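Local coordinates for zona pellucida sperm-binding protein 1,Zona pellucida sperm-binding protein 1 (Gallus gallus, PDB 6GF6), which probably cross-links egg coat filaments through homodimerisation of its ZP-N1 domain, the part modelled here, and probably contributes to sperm binding, at residues C14-P25 / D60-Y69; T26-D37 / L83-L92. The protein carries 2 engineered substitutions. All coordinates share one frame; numbering follows the deposited sequence.

Contact 1 of 2, residues C14-P25 / D60-Y69; sequences CGDFGMQLLAYP and DGGLIFSAGY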
loop_
_atom_site.group_PDB
_atom_site.type_symbol
_atom_site.label_atom_id
_atom_site.label_comp_id
_atom_site.label_asym_id
_atom_site.label_seq_id
_atom_site.Cartn_x
_atom_site.Cartn_y
_atom_site.Cartn_z
ATOM N N CYS B 14 -10.213 1.538 10.723
ATOM C CA CYS B 14 -10.289 0.098 10.522
ATOM C C CYS B 14 -11.000 -0.163 9.202
ATOM O O CYS B 14 -12.169 0.190 9.052
ATOM C CB CYS B 14 -11.039 -0.584 11.665
ATOM S SG CYS B 14 -10.233 -0.448 13.268
ATOM N N GLY B 15 -10.306 -0.807 8.264
ATOM C CA GLY B 15 -10.893 -1.194 7.002
ATOM C C GLY B 15 -11.270 -2.665 6.983
ATOM O O GLY B 15 -11.257 -3.358 8.002
ATOM N N ASP B 16 -11.595 -3.147 5.782
ATOM C CA ASP B 16 -12.006 -4.538 5.623
ATOM C C ASP B 16 -10.807 -5.481 5.572
ATOM O O ASP B 16 -10.924 -6.640 5.986
ATOM C CB ASP B 16 -12.876 -4.704 4.370
ATOM C CG ASP B 16 -14.186 -3.907 4.446
ATOM O OD1 ASP B 16 -14.745 -3.757 5.557
ATOM O OD2 ASP B 16 -14.648 -3.415 3.388
ATOM N N PHE B 17 -9.672 -5.028 5.026
ATOM C CA PHE B 17 -8.495 -5.873 4.881
ATOM C C PHE B 17 -7.290 -5.387 5.670
ATOM O O PHE B 17 -6.351 -6.161 5.871
ATOM C CB PHE B 17 -8.129 -5.974 3.394
ATOM C CG PHE B 17 -9.248 -6.534 2.559
ATOM C CD1 PHE B 17 -9.410 -7.901 2.410
ATOM C CD2 PHE B 17 -10.169 -5.683 1.965
ATOM C CE1 PHE B 17 -10.456 -8.410 1.655
ATOM C CE2 PHE B 17 -11.214 -6.187 1.210
ATOM C CZ PHE B 17 -11.359 -7.548 1.054
ATOM N N GLY B 18 -7.290 -4.142 6.114
ATOM C CA GLY B 18 -6.203 -3.612 6.899
ATOM C C GLY B 18 -6.641 -2.371 7.638
ATOM O O GLY B 18 -7.832 -2.084 7.755
ATOM N N MET B 19 -5.654 -1.629 8.135
ATOM C CA MET B 19 -5.900 -0.408 8.887
ATOM C C MET B 19 -4.856 0.631 8.507
ATOM O O MET B 19 -3.795 0.307 7.968
ATOM C CB MET B 19 -5.873 -0.668 10.398
ATOM C CG MET B 19 -4.767 -1.616 10.831
ATOM S SD MET B 19 -4.842 -2.052 12.577
ATOM C CE MET B 19 -4.065 -3.664 12.546
ATOM N N GLN B 20 -5.171 1.893 8.792
ATOM C CA GLN B 20 -4.267 2.995 8.502
ATOM C C GLN B 20 -4.274 3.985 9.657
ATOM O O GLN B 20 -5.319 4.239 10.260
ATOM C CB GLN B 20 -4.639 3.710 7.195
ATOM C CG GLN B 20 -6.000 4.380 7.208
ATOM C CD GLN B 20 -6.203 5.307 6.028
ATOM O OE1 GLN B 20 -5.380 5.355 5.112
ATOM N NE2 GLN B 20 -7.299 6.055 6.044
ATOM N N LEU B 21 -3.100 4.535 9.957
ATOM C CA LEU B 21 -2.898 5.532 11.001
ATOM C C LEU B 21 -2.458 6.838 10.354
ATOM O O LEU B 21 -1.453 6.866 9.635
ATOM C CB LEU B 21 -1.860 5.035 12.009
ATOM C CG LEU B 21 -1.425 5.934 13.159
ATOM C CD1 LEU B 21 -2.596 6.384 13.985
ATOM C CD2 LEU B 21 -0.456 5.169 14.026
ATOM N N LEU B 22 -3.210 7.911 10.593
ATOM C CA LEU B 22 -2.936 9.208 9.984
ATOM C C LEU B 22 -2.490 10.196 11.054
ATOM O O LEU B 22 -3.131 10.317 12.101
ATOM C CB LEU B 22 -4.161 9.736 9.242
ATOM C CG LEU B 22 -4.689 8.828 8.129
ATOM C CD1 LEU B 22 -5.648 7.780 8.679
ATOM C CD2 LEU B 22 -5.362 9.659 7.054
ATOM N N ALA B 23 -1.382 10.888 10.791
ATOM C CA ALA B 23 -0.810 11.859 11.714
ATOM C C ALA B 23 -0.570 13.172 10.987
ATOM O O ALA B 23 -0.196 13.180 9.810
ATOM C CB ALA B 23 0.513 11.351 12.313
ATOM N N TYR B 24 -0.776 14.281 11.698
ATOM C CA TYR B 24 -0.718 15.620 11.111
ATOM C C TYR B 24 0.254 16.484 11.907
ATOM O O TYR B 24 -0.153 17.286 12.758
ATOM C CB TYR B 24 -2.115 16.239 11.053
ATOM C CG TYR B 24 -3.111 15.386 10.294
ATOM C CD1 TYR B 24 -3.825 14.375 10.936
ATOM C CD2 TYR B 24 -3.319 15.570 8.936
ATOM C CE1 TYR B 24 -4.732 13.589 10.245
ATOM C CE2 TYR B 24 -4.221 14.787 8.235
ATOM C CZ TYR B 24 -4.924 13.799 8.894
ATOM O OH TYR B 24 -5.820 13.020 8.198
ATOM N N PRO B 25 1.551 16.355 11.645
ATOM C CA PRO B 25 2.535 17.178 12.360
ATOM C C PRO B 25 2.498 18.633 11.906
ATOM O O PRO B 25 2.140 18.961 10.773
ATOM C CB PRO B 25 3.870 16.512 12.012
ATOM C CG PRO B 25 3.631 15.860 10.706
ATOM C CD PRO B 25 2.191 15.427 10.700
ATOM N N ASP B 60 -2.092 16.424 1.453
ATOM C CA ASP B 60 -2.165 17.521 2.407
ATOM C C ASP B 60 -0.928 17.626 3.289
ATOM O O ASP B 60 -0.905 18.466 4.195
ATOM C CB ASP B 60 -3.408 17.360 3.292
ATOM C CG ASP B 60 -3.494 15.987 3.940
ATOM O OD1 ASP B 60 -2.540 15.191 3.796
ATOM O OD2 ASP B 60 -4.521 15.705 4.594
ATOM N N GLY B 61 0.097 16.806 3.048
ATOM C CA GLY B 61 1.270 16.776 3.898
ATOM C C GLY B 61 1.154 15.877 5.112
ATOM O O GLY B 61 2.111 15.793 5.894
ATOM N N GLY B 62 0.010 15.218 5.305
ATOM C CA GLY B 62 -0.128 14.277 6.399
ATOM C C GLY B 62 0.576 12.964 6.105
ATOM O O GLY B 62 0.770 12.574 4.955
ATOM N N LEU B 63 0.969 12.276 7.172
ATOM C CA LEU B 63 1.694 11.016 7.068
ATOM C C LEU B 63 0.768 9.847 7.369
ATOM O O LEU B 63 -0.077 9.921 8.267
ATOM C CB LEU B 63 2.898 11.009 8.008
ATOM C CG LEU B 63 3.851 12.191 7.759
ATOM C CD1 LEU B 63 4.916 12.305 8.834
ATOM C CD2 LEU B 63 4.497 12.075 6.390
ATOM N N ILE B 64 0.904 8.786 6.578
ATOM C CA ILE B 64 -0.021 7.660 6.581
ATOM C C ILE B 64 0.783 6.393 6.824
ATOM O O ILE B 64 1.698 6.078 6.055
ATOM C CB ILE B 64 -0.793 7.565 5.257
ATOM C CG1 ILE B 64 -1.535 8.878 4.967
ATOM C CG2 ILE B 64 -1.771 6.404 5.299
ATOM C CD1 ILE B 64 -2.084 8.978 3.553
ATOM N N PHE B 65 0.418 5.649 7.863
ATOM C CA PHE B 65 0.945 4.313 8.110
ATOM C C PHE B 65 -0.156 3.310 7.787
ATOM O O PHE B 65 -1.253 3.397 8.349
ATOM C CB PHE B 65 1.387 4.145 9.560
ATOM C CG PHE B 65 1.742 2.727 9.914
ATOM C CD1 PHE B 65 2.826 2.099 9.314
ATOM C CD2 PHE B 65 0.946 1.992 10.780
ATOM C CE1 PHE B 65 3.150 0.790 9.630
ATOM C CE2 PHE B 65 1.259 0.676 11.092
ATOM C CZ PHE B 65 2.355 0.074 10.511
ATOM N N SER B 66 0.120 2.401 6.851
ATOM C CA SER B 66 -0.822 1.376 6.409
ATOM C C SER B 66 -0.348 -0.005 6.849
ATOM O O SER B 66 0.850 -0.306 6.770
ATOM C CB SER B 66 -0.965 1.402 4.887
ATOM O OG SER B 66 -1.313 2.702 4.435
ATOM N N ALA B 67 -1.279 -0.837 7.330
ATOM C CA ALA B 67 -0.954 -2.181 7.803
ATOM C C ALA B 67 -2.052 -3.172 7.430
ATOM O O ALA B 67 -3.217 -2.968 7.783
ATOM C CB ALA B 67 -0.750 -2.178 9.320
ATOM N N GLY B 68 -1.678 -4.251 6.741
ATOM C CA GLY B 68 -2.605 -5.352 6.525
ATOM C C GLY B 68 -2.854 -6.135 7.801
ATOM O O GLY B 68 -1.999 -6.218 8.686
ATOM N N TYR B 69 -4.063 -6.701 7.911
ATOM C CA TYR B 69 -4.430 -7.447 9.117
ATOM C C TYR B 69 -3.572 -8.694 9.321
ATOM O O TYR B 69 -3.393 -9.136 10.459
ATOM C CB TYR B 69 -5.917 -7.837 9.082
ATOM C CG TYR B 69 -6.886 -6.698 9.311
ATOM C CD1 TYR B 69 -6.604 -5.689 10.218
ATOM C CD2 TYR B 69 -8.085 -6.634 8.622
ATOM C CE1 TYR B 69 -7.487 -4.642 10.426
ATOM C CE2 TYR B 69 -8.973 -5.590 8.821
ATOM C CZ TYR B 69 -8.670 -4.597 9.726
ATOM O OH TYR B 69 -9.554 -3.558 9.934
HETATM O O HOH W 1 -3.593 3.846 3.587
HETATM O O HOH W 2 -6.096 13.229 5.690
#
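Y69 reaches across to the loop before strand 18-24, where its OH donates to G15 O at 2.6 Å, tilted 31° from the carbonyl plane. Its backbone N also bonds, to F17 O at 3.1 Å. Six further backbone bonds, between M19 and A67, L21 and F65, and A23 and L63, zip strands 18-24 and 63-68 together antiparallel.

Packing centres on the same tyrosine. G18 CA sits 3.7 Å from the centroid of the Y69 ring, almost straight above one face, while M19 CE meets the ring edge at CD1, 4.0 Å away. M19 gets there with CG wedged between backbone N and carbonyl carbon (chi1 41°) and the chain then extended. A phenylalanine in place of Y69 would probably leave G15 O without its hydroxyl donor and the ring less firmly tied to the loop.

A water bridges two polar side chains, donating to Q20 OE1 (2.8 Å) and accepting from S66 OG, while D13 OD2 accepts from Q20 NE2. On the flank, E38 of the second subunit accepts from the backbone N of D16, F17 and G18. M19, L21, F65 and A67 face the interior, as in one sheet of the immunoglobulin-like sandwich of a ZP-N domain.

Contact 2 of 2, residues T26-D37 / L83-L92; sequences TRGRTVHFKVLD and LRVQLEEMLL
Q86 N donates to K34 O at 2.8 Å, a nearly straight bond (170°) and one of a pair between these residues. At the turn end of the strands E89 OE1 forms a salt bridge with R29 NH1 at 2.9 Å. The oxygen lies in the guanidinium plane, yet the arginine comes from above the carboxylate, the two planes standing 68° apart. E89 projects CG anti to its own backbone N (chi1 -174°) and stays extended, which carries the carboxylate out to R29; its OE2 has a weak bond to Y100. L91 runs alongside R29, with CD2 beside NE.

M90 SD lies over one face of the H32 ring, 3.5 Å from the centroid and offset toward the rim, a sulfur-aromatic contact in which the side chains cross at about a right angle. Further along this face K34 CE comes within 3.3 Å of E88 OE1, but the charges are bound to others: K34 NZ to E44 and E88 OE2 to R42. H32, K34 and E88 are zinc ligands in another structure of this protein, although no metal sits here.

Strands 30-36 and 80-90 form an antiparallel pair in the second sheet of the immunoglobulin-like ZP-N fold, with paired backbone bonds also at T30-M90 and H32-E88. Their other face is mostly apolar, apart from E89. V31 CG1 lies over the F33 ring, whose CE2 touches L87 CD2 at 3.9 Å; V85 CG1 approaches the edge of that ring. Back on the side of H32 and K34, L36 CB lies over one face of the R84 guanidinium, toward its rim; R84 NH2 pairs with E101.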
loop_
_atom_site.group_PDB
_atom_site.type_symbol
_atom_site.label_atom_id
_atom_site.label_comp_id
_atom_site.label_asym_id
_atom_site.label_seq_id
_atom_site.Cartn_x
_atom_site.Cartn_y
_atom_site.Cartn_z
ATOM N N THR B 26 2.935 19.513 12.806
ATOM C CA THR B 26 2.839 20.947 12.589
ATOM C C THR B 26 4.050 21.458 11.806
ATOM O O THR B 26 4.955 20.702 11.446
ATOM C CB THR B 26 2.709 21.673 13.927
ATOM O OG1 THR B 26 3.895 21.466 14.707
ATOM C CG2 THR B 26 1.506 21.155 14.704
ATOM N N ARG B 27 4.051 22.763 11.532
ATOM C CA ARG B 27 5.091 23.415 10.742
ATOM C C ARG B 27 6.482 22.869 11.032
ATOM O O ARG B 27 6.963 22.922 12.168
ATOM C CB ARG B 27 5.083 24.927 10.982
ATOM C CG ARG B 27 3.779 25.638 10.645
ATOM C CD ARG B 27 3.801 27.071 11.163
ATOM N NE ARG B 27 3.986 27.165 12.608
ATOM C CZ ARG B 27 4.011 28.311 13.283
ATOM N NH1 ARG B 27 3.862 29.465 12.645
ATOM N NH2 ARG B 27 4.189 28.308 14.596
ATOM N N GLY B 28 7.119 22.341 9.987
ATOM C CA GLY B 28 8.492 21.881 10.014
ATOM C C GLY B 28 8.760 20.596 10.763
ATOM O O GLY B 28 9.865 20.055 10.641
ATOM N N ARG B 29 7.813 20.085 11.538
ATOM C CA ARG B 29 8.018 18.812 12.210
ATOM C C ARG B 29 7.667 17.652 11.280
ATOM O O ARG B 29 7.026 17.824 10.241
ATOM C CB ARG B 29 7.201 18.739 13.496
ATOM C CG ARG B 29 7.540 19.847 14.464
ATOM C CD ARG B 29 6.839 19.672 15.793
ATOM N NE ARG B 29 7.358 20.601 16.790
ATOM C CZ ARG B 29 7.053 20.563 18.081
ATOM N NH1 ARG B 29 6.231 19.634 18.545
ATOM N NH2 ARG B 29 7.577 21.453 18.912
ATOM N N THR B 30 8.130 16.463 11.652
ATOM C CA THR B 30 7.736 15.240 10.974
ATOM C C THR B 30 7.423 14.189 12.029
ATOM O O THR B 30 7.538 14.430 13.233
ATOM C CB THR B 30 8.805 14.756 9.991
ATOM O OG1 THR B 30 8.275 13.664 9.225
ATOM C CG2 THR B 30 10.058 14.305 10.718
ATOM N N VAL B 31 7.013 13.013 11.566
ATOM C CA VAL B 31 6.647 11.904 12.437
ATOM C C VAL B 31 7.366 10.670 11.918
ATOM O O VAL B 31 7.418 10.441 10.705
ATOM C CB VAL B 31 5.121 11.682 12.482
ATOM C CG1 VAL B 31 4.758 10.474 13.334
ATOM C CG2 VAL B 31 4.421 12.916 13.014
ATOM N N HIS B 32 7.993 9.929 12.822
ATOM C CA HIS B 32 8.567 8.633 12.507
ATOM C C HIS B 32 7.736 7.547 13.174
ATOM O O HIS B 32 7.331 7.687 14.335
ATOM C CB HIS B 32 10.026 8.554 12.964
ATOM C CG HIS B 32 10.963 9.332 12.095
ATOM N ND1 HIS B 32 12.327 9.333 12.283
ATOM C CD2 HIS B 32 10.730 10.125 11.023
ATOM C CE1 HIS B 32 12.893 10.099 11.367
ATOM N NE2 HIS B 32 11.945 10.591 10.591
ATOM N N PHE B 33 7.470 6.480 12.425
ATOM C CA PHE B 33 6.634 5.378 12.876
ATOM C C PHE B 33 7.495 4.155 13.162
ATOM O O PHE B 33 8.432 3.855 12.416
ATOM C CB PHE B 33 5.575 5.021 11.825
ATOM C CG PHE B 33 4.602 6.130 11.531
ATOM C CD1 PHE B 33 4.912 7.119 10.611
ATOM C CD2 PHE B 33 3.369 6.174 12.162
ATOM C CE1 PHE B 33 4.015 8.136 10.333
ATOM C CE2 PHE B 33 2.468 7.188 11.888
ATOM C CZ PHE B 33 2.792 8.170 10.974
ATOM N N LYS B 34 7.172 3.453 14.248
ATOM C CA LYS B 34 7.810 2.187 14.577
ATOM C C LYS B 34 6.753 1.208 15.065
ATOM O O LYS B 34 5.862 1.578 15.835
ATOM C CB LYS B 34 8.896 2.344 15.649
ATOM C CG LYS B 34 10.149 3.078 15.194
ATOM C CD LYS B 34 10.063 4.566 15.494
ATOM C CE LYS B 34 11.420 5.240 15.347
ATOM N NZ LYS B 34 11.936 5.161 13.952
ATOM N N VAL B 35 6.856 -0.036 14.613
ATOM C CA VAL B 35 5.960 -1.102 15.044
ATOM C C VAL B 35 6.501 -1.711 16.327
ATOM O O VAL B 35 7.706 -1.960 16.454
ATOM C CB VAL B 35 5.809 -2.165 13.940
ATOM C CG1 VAL B 35 4.952 -3.325 14.428
ATOM C CG2 VAL B 35 5.209 -1.546 12.688
ATOM N N LEU B 36 5.612 -1.948 17.287
ATOM C CA LEU B 36 5.974 -2.503 18.585
ATOM C C LEU B 36 5.460 -3.931 18.721
ATOM O O LEU B 36 4.352 -4.248 18.275
ATOM C CB LEU B 36 5.412 -1.656 19.730
ATOM C CG LEU B 36 5.729 -0.164 19.702
ATOM C CD1 LEU B 36 5.023 0.527 20.859
ATOM C CD2 LEU B 36 7.231 0.075 19.773
ATOM N N ASP B 37 6.285 -4.796 19.300
ATOM C CA ASP B 37 5.875 -6.145 19.663
ATOM C C ASP B 37 5.689 -6.206 21.177
ATOM O O ASP B 37 5.891 -5.220 21.888
ATOM C CB ASP B 37 6.882 -7.181 19.140
ATOM C CG ASP B 37 8.215 -7.161 19.877
ATOM O OD1 ASP B 37 8.409 -6.343 20.800
ATOM O OD2 ASP B 37 9.093 -7.967 19.497
ATOM N N LEU B 83 -2.538 -3.911 16.766
ATOM C CA LEU B 83 -1.207 -3.514 16.330
ATOM C C LEU B 83 -0.819 -2.267 17.100
ATOM O O LEU B 83 -1.545 -1.266 17.071
ATOM C CB LEU B 83 -1.166 -3.240 14.825
ATOM C CG LEU B 83 0.203 -2.851 14.261
ATOM C CD1 LEU B 83 1.191 -3.994 14.380
ATOM C CD2 LEU B 83 0.083 -2.423 12.822
ATOM N N ARG B 84 0.317 -2.332 17.782
ATOM C CA ARG B 84 0.830 -1.224 18.570
ATOM C C ARG B 84 1.925 -0.513 17.790
ATOM O O ARG B 84 2.839 -1.158 17.264
ATOM C CB ARG B 84 1.357 -1.719 19.918
ATOM C CG ARG B 84 0.247 -2.178 20.857
ATOM C CD ARG B 84 0.758 -2.716 22.188
ATOM N NE ARG B 84 1.702 -1.811 22.850
ATOM C CZ ARG B 84 2.979 -2.088 23.102
ATOM N NH1 ARG B 84 3.513 -3.257 22.759
ATOM N NH2 ARG B 84 3.734 -1.186 23.711
ATOM N N VAL B 85 1.805 0.806 17.689
ATOM C CA VAL B 85 2.707 1.633 16.901
ATOM C C VAL B 85 3.163 2.792 17.768
ATOM O O VAL B 85 2.378 3.339 18.548
ATOM C CB VAL B 85 2.033 2.161 15.616
ATOM C CG1 VAL B 85 2.991 3.050 14.833
ATOM C CG2 VAL B 85 1.555 1.008 14.748
ATOM N N GLN B 86 4.430 3.166 17.632
ATOM C CA GLN B 86 4.974 4.346 18.287
ATOM C C GLN B 86 5.147 5.452 17.258
ATOM O O GLN B 86 5.673 5.212 16.167
ATOM C CB GLN B 86 6.310 4.036 18.962
ATOM C CG GLN B 86 6.869 5.196 19.774
ATOM C CD GLN B 86 8.247 4.911 20.326
ATOM O OE1 GLN B 86 8.892 3.937 19.943
ATOM N NE2 GLN B 86 8.712 5.769 21.225
ATOM N N LEU B 87 4.675 6.648 17.596
ATOM C CA LEU B 87 4.870 7.842 16.783
ATOM C C LEU B 87 5.887 8.728 17.475
ATOM O O LEU B 87 5.705 9.086 18.644
ATOM C CB LEU B 87 3.566 8.610 16.585
ATOM C CG LEU B 87 2.445 7.897 15.845
ATOM C CD1 LEU B 87 1.725 6.977 16.790
ATOM C CD2 LEU B 87 1.481 8.914 15.258
ATOM N N GLU B 88 6.948 9.073 16.763
ATOM C CA GLU B 88 7.977 9.962 17.281
ATOM C C GLU B 88 7.875 11.271 16.517
ATOM O O GLU B 88 8.239 11.340 15.338
ATOM C CB GLU B 88 9.362 9.344 17.144
ATOM C CG GLU B 88 9.573 8.156 18.055
ATOM C CD GLU B 88 11.019 7.725 18.134
ATOM O OE1 GLU B 88 11.789 8.009 17.190
ATOM O OE2 GLU B 88 11.377 7.089 19.146
ATOM N N GLU B 89 7.348 12.294 17.173
ATOM C CA GLU B 89 7.325 13.620 16.579
ATOM C C GLU B 89 8.725 14.205 16.629
ATOM O O GLU B 89 9.363 14.214 17.684
ATOM C CB GLU B 89 6.334 14.521 17.315
ATOM C CG GLU B 89 6.139 15.877 16.656
ATOM C CD GLU B 89 5.129 16.749 17.380
ATOM O OE1 GLU B 89 4.785 17.824 16.845
ATOM O OE2 GLU B 89 4.690 16.372 18.487
ATOM N N MET B 90 9.223 14.660 15.486
ATOM C CA MET B 90 10.620 15.045 15.392
ATOM C C MET B 90 10.765 16.429 14.781
ATOM O O MET B 90 10.064 16.785 13.830
ATOM C CB MET B 90 11.418 14.023 14.587
ATOM C CG MET B 90 11.629 12.729 15.353
ATOM S SD MET B 90 12.594 11.530 14.449
ATOM C CE MET B 90 14.118 12.429 14.164
ATOM N N LEU B 91 11.693 17.191 15.352
ATOM C CA LEU B 91 12.124 18.484 14.853
ATOM C C LEU B 91 13.098 18.315 13.694
ATOM O O LEU B 91 13.712 17.259 13.514
ATOM C CB LEU B 91 12.796 19.273 15.974
ATOM C CG LEU B 91 11.998 19.368 17.277
ATOM C CD1 LEU B 91 12.762 20.188 18.304
ATOM C CD2 LEU B 91 10.607 19.957 17.042
ATOM N N LEU B 92 13.250 19.382 12.904
ATOM C CA LEU B 92 14.172 19.326 11.774
ATOM C C LEU B 92 15.607 19.091 12.214
ATOM O O LEU B 92 16.435 18.689 11.391
ATOM C CB LEU B 92 14.109 20.620 10.960
ATOM C CG LEU B 92 12.768 21.002 10.337
ATOM C CD1 LEU B 92 12.875 22.357 9.665
ATOM C CD2 LEU B 92 12.329 19.941 9.329
HETATM O O HOH W 3 1.885 -4.636 17.865
#

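The two contacts, about 13 Å apart between centres, lie in different sheets of one domain. Contact 1 joins the middle strands, 18-24 and 63-68, of a four-stranded sheet; contact 2 joins strands 30-36 and 80-90 of the other. Their segments alternate along the chain, in the order 14-25, 26-37, 60-69, 83-92, so the chain passes directly from one sheet to the other after P25 and crosses between them again later. Where the sheets meet, L63 CD1 packs on T30 and V31, F65 on V85, and A67 CB approaches L83 CD2 at 3.6 Å. Both contacts thus line one hydrophobic interior, while contact 1 also touches the second subunit of the homodimer.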